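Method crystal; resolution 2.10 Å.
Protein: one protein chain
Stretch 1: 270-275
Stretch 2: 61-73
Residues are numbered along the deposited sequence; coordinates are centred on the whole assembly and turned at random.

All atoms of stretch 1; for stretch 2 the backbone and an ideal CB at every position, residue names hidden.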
# COMPACT_ATOMS: atom_id res chain seq x y z
N ASN A 270 -7.66 15.73 -18.13
CA ASN A 270 -7.86 16.83 -17.19
C ASN A 270 -9.35 16.99 -16.94
O ASN A 270 -10.17 16.57 -17.75
CB ASN A 270 -7.29 18.14 -17.75
CG ASN A 270 -5.79 18.08 -17.96
OD1 ASN A 270 -5.30 17.40 -18.86
ND2 ASN A 270 -5.05 18.79 -17.11
N THR A 271 -9.69 17.59 -15.81
CA THR A 271 -11.08 17.79 -15.41
C THR A 271 -11.98 18.49 -16.44
O THR A 271 -13.14 18.12 -16.61
CB THR A 271 -11.16 18.59 -14.09
OG1 THR A 271 -10.39 17.93 -13.09
CG2 THR A 271 -12.62 18.70 -13.62
N SER A 272 -11.44 19.50 -17.12
CA SER A 272 -12.20 20.26 -18.12
C SER A 272 -12.63 19.42 -19.32
O SER A 272 -13.58 19.77 -20.03
CB SER A 272 -11.37 21.44 -18.62
OG SER A 272 -11.09 22.34 -17.57
N GLU A 273 -11.92 18.33 -19.54
CA GLU A 273 -12.23 17.44 -20.65
C GLU A 273 -13.38 16.50 -20.32
O GLU A 273 -13.54 16.09 -19.17
CB GLU A 273 -11.00 16.61 -21.01
CG GLU A 273 -9.94 17.37 -21.79
CD GLU A 273 -10.39 17.65 -23.20
OE1 GLU A 273 -10.47 16.69 -24.00
OE2 GLU A 273 -10.67 18.82 -23.52
N LYS A 274 -14.18 16.18 -21.32
CA LYS A 274 -15.27 15.24 -21.12
C LYS A 274 -14.58 13.87 -21.08
O LYS A 274 -13.55 13.68 -21.72
CB LYS A 274 -16.27 15.30 -22.28
CG LYS A 274 -17.10 16.57 -22.30
CD LYS A 274 -18.22 16.48 -23.32
CE LYS A 274 -19.16 17.67 -23.22
NZ LYS A 274 -20.26 17.59 -24.22
N GLY A 275 -15.13 12.94 -20.31
CA GLY A 275 -14.52 11.62 -20.22
C GLY A 275 -13.15 11.60 -19.55
O GLY A 275 -12.26 10.88 -19.99
N UNK A 61 -10.55 26.69 -9.28
CA UNK A 61 -10.56 27.11 -10.68
C UNK A 61 -10.63 25.91 -11.61
O UNK A 61 -11.18 26.00 -12.72
CB UNK A 61 -9.32 27.95 -11.00
N UNK A 62 -10.08 24.78 -11.17
CA UNK A 62 -10.07 23.55 -11.95
C UNK A 62 -11.50 23.02 -12.09
O UNK A 62 -11.92 22.64 -13.19
CB UNK A 62 -9.16 22.50 -11.30
N UNK A 63 -12.23 22.99 -10.99
CA UNK A 63 -13.60 22.50 -11.01
C UNK A 63 -14.52 23.48 -11.73
O UNK A 63 -15.43 23.06 -12.44
CB UNK A 63 -14.10 22.26 -9.58
N UNK A 64 -14.29 24.77 -11.53
CA UNK A 64 -15.09 25.80 -12.19
C UNK A 64 -14.97 25.64 -13.70
O UNK A 64 -15.98 25.59 -14.40
CB UNK A 64 -14.65 27.20 -11.76
N UNK A 65 -13.75 25.56 -14.21
CA UNK A 65 -13.53 25.41 -15.64
C UNK A 65 -14.18 24.13 -16.17
O UNK A 65 -14.74 24.11 -17.26
CB UNK A 65 -12.03 25.41 -15.95
N UNK A 66 -14.10 23.06 -15.38
CA UNK A 66 -14.69 21.80 -15.79
C UNK A 66 -16.20 21.90 -15.88
O UNK A 66 -16.82 21.31 -16.76
CB UNK A 66 -14.29 20.69 -14.82
N UNK A 67 -16.80 22.65 -14.97
CA UNK A 67 -18.25 22.82 -14.97
C UNK A 67 -18.68 23.65 -16.18
O UNK A 67 -19.64 23.30 -16.88
CB UNK A 67 -18.72 23.48 -13.67
N UNK A 68 -17.97 24.73 -16.42
CA UNK A 68 -18.27 25.61 -17.54
C UNK A 68 -18.05 24.92 -18.89
O UNK A 68 -18.80 25.15 -19.84
CB UNK A 68 -17.41 26.87 -17.45
N UNK A 69 -17.05 24.06 -18.98
CA UNK A 69 -16.77 23.37 -20.25
C UNK A 69 -17.59 22.10 -20.46
O UNK A 69 -17.53 21.48 -21.52
CB UNK A 69 -15.28 23.02 -20.32
N UNK A 70 -18.37 21.70 -19.45
CA UNK A 70 -19.16 20.49 -19.57
C UNK A 70 -18.34 19.25 -19.26
O UNK A 70 -18.79 18.12 -19.48
CB UNK A 70 -19.76 20.39 -20.98
N UNK A 71 -17.13 19.45 -18.75
CA UNK A 71 -16.26 18.34 -18.40
C UNK A 71 -16.68 17.72 -17.08
O UNK A 71 -16.23 16.63 -16.71
CB UNK A 71 -14.80 18.80 -18.33
N UNK A 72 -17.55 18.42 -16.36
CA UNK A 72 -18.08 17.95 -15.08
C UNK A 72 -19.61 17.97 -15.20
O UNK A 72 -20.20 19.00 -15.50
CB UNK A 72 -17.59 18.81 -13.91
N UNK A 73 -20.24 16.82 -14.97
CA UNK A 73 -21.69 16.70 -15.05
C UNK A 73 -22.32 17.28 -13.78
O UNK A 73 -21.98 16.87 -12.67
CB UNK A 73 -22.10 15.24 -15.24

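Stretch 1 lays a type I turn, Asn270 to Glu273, against the end of the helix in stretch 2. Position 61 has nothing of stretch 1 near its CB, so almost any helix-compatible residue would serve; it is Lys61.

At position 62 the CB points sideways, 5.1 Å from Thr271 OG1. A long polar side chain could reach that hydroxyl: arginine, lysine or glutamine. The residue is Arg62, whose three t rotamers carry its end nearer; Arg62 NE donates to Thr271 OG1 at 2.6 Å, with the hydroxyl at the edge of the guanidinium.

Position 63 points away, leaving the choice wide, though a large side chain could bend back. Tyr63 does so: its ring edge meets the methyl of Thr271, Tyr63 CD1 to Thr271 CG2 at 4.4 Å. Position 64 is out of reach, so any helix-compatible residue would do; it is Val64.

At position 65 the CB would lie 3.6 Å from Ser272 OG, but it points sideways, so a side chain that leads away can be of many kinds, polar or not. Asp65 keeps its CB against that hydroxyl while its end leads away.

Position 66 is far more restrictive. Its CA lies 3.7 Å from the CA of Ser272, and an ideal CB would stand 2.9 Å from Thr271 CG2, a clash. Glycine is the natural answer, and Gly66 lets the turn pack directly on the helix backbone. Position 67 points away and position 68 is out of reach, so stretch 1 sets no limit on either; they are Ile67 and Ile68.

The CB of position 69 points toward stretch 1, 3.7 Å from Ser272 O, an acceptor. A short donor, serine or threonine, suits it. Ser69, in the p rotamer, donates from OG to Ser272 O at 2.6 Å; the same OG accepts a weak bond from the amide of position 71.

Position 70 has phi 83°, and a CB would jam against the preceding carbonyl oxygen. This calls for glycine, and Gly70 ends the helix in a Schellman motif; Lys274 CG is 3.6 Å from Gly70 O.

At position 71 phi is ordinary, but the CB would point into carbonyls, 2.3 Å from Ser272 O and 2.5 Å from Thr271 O. Only glycine avoids these clashes. Gly71 CA instead makes a CA-H...O contact with Ser272 O at 3.4 Å.

Position 72 points sideways, its CB 5.0 Å from Thr271 CG2, inviting a modest apolar group. The extended backbone suits a beta-branched residue, and Val72 CG2 packs on Thr271 CG2 at 3.5 Å. Position 73 is beyond reach, its choice unconstrained; it is Asn73.

Stretch 2 61-73: KRYVDGIISGGVN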
# COMPACT_ATOMS: atom_id res chain seq x y z
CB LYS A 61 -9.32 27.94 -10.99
CG LYS A 61 -8.02 27.17 -10.89
CD LYS A 61 -6.83 28.04 -11.29
CE LYS A 61 -5.53 27.24 -11.26
NZ LYS A 61 -4.37 28.05 -11.70
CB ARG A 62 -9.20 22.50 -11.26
CG ARG A 62 -9.25 21.12 -11.90
CD ARG A 62 -8.36 20.10 -11.17
NE ARG A 62 -8.21 18.88 -11.94
CZ ARG A 62 -7.28 17.95 -11.71
NH1 ARG A 62 -6.40 18.11 -10.72
NH2 ARG A 62 -7.21 16.87 -12.48
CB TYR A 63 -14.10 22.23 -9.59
CG TYR A 63 -13.20 21.30 -8.82
CD1 TYR A 63 -12.70 20.13 -9.41
CD2 TYR A 63 -12.83 21.58 -7.50
CE1 TYR A 63 -11.86 19.27 -8.71
CE2 TYR A 63 -11.99 20.72 -6.79
CZ TYR A 63 -11.51 19.57 -7.40
OH TYR A 63 -10.69 18.72 -6.69
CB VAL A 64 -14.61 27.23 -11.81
CG1 VAL A 64 -15.23 28.26 -12.75
CG2 VAL A 64 -15.00 27.54 -10.37
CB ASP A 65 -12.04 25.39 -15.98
CG ASP A 65 -11.38 26.74 -15.75
OD1 ASP A 65 -12.09 27.77 -15.82
OD2 ASP A 65 -10.15 26.78 -15.53
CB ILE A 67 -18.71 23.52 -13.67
CG1 ILE A 67 -18.61 22.53 -12.50
CG2 ILE A 67 -20.12 24.06 -13.82
CD1 ILE A 67 -18.81 23.16 -11.13
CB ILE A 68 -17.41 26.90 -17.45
CG1 ILE A 68 -17.91 27.75 -16.28
CG2 ILE A 68 -17.45 27.66 -18.77
CD1 ILE A 68 -17.07 28.99 -16.00
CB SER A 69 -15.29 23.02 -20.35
OG SER A 69 -15.00 21.90 -19.54
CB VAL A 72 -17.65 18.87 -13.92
CG1 VAL A 72 -18.35 18.45 -12.63
CG2 VAL A 72 -16.15 18.81 -13.73
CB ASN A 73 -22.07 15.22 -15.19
CG ASN A 73 -23.54 15.01 -15.54
OD1 ASN A 73 -24.40 15.83 -15.21
ND2 ASN A 73 -23.84 13.89 -16.19
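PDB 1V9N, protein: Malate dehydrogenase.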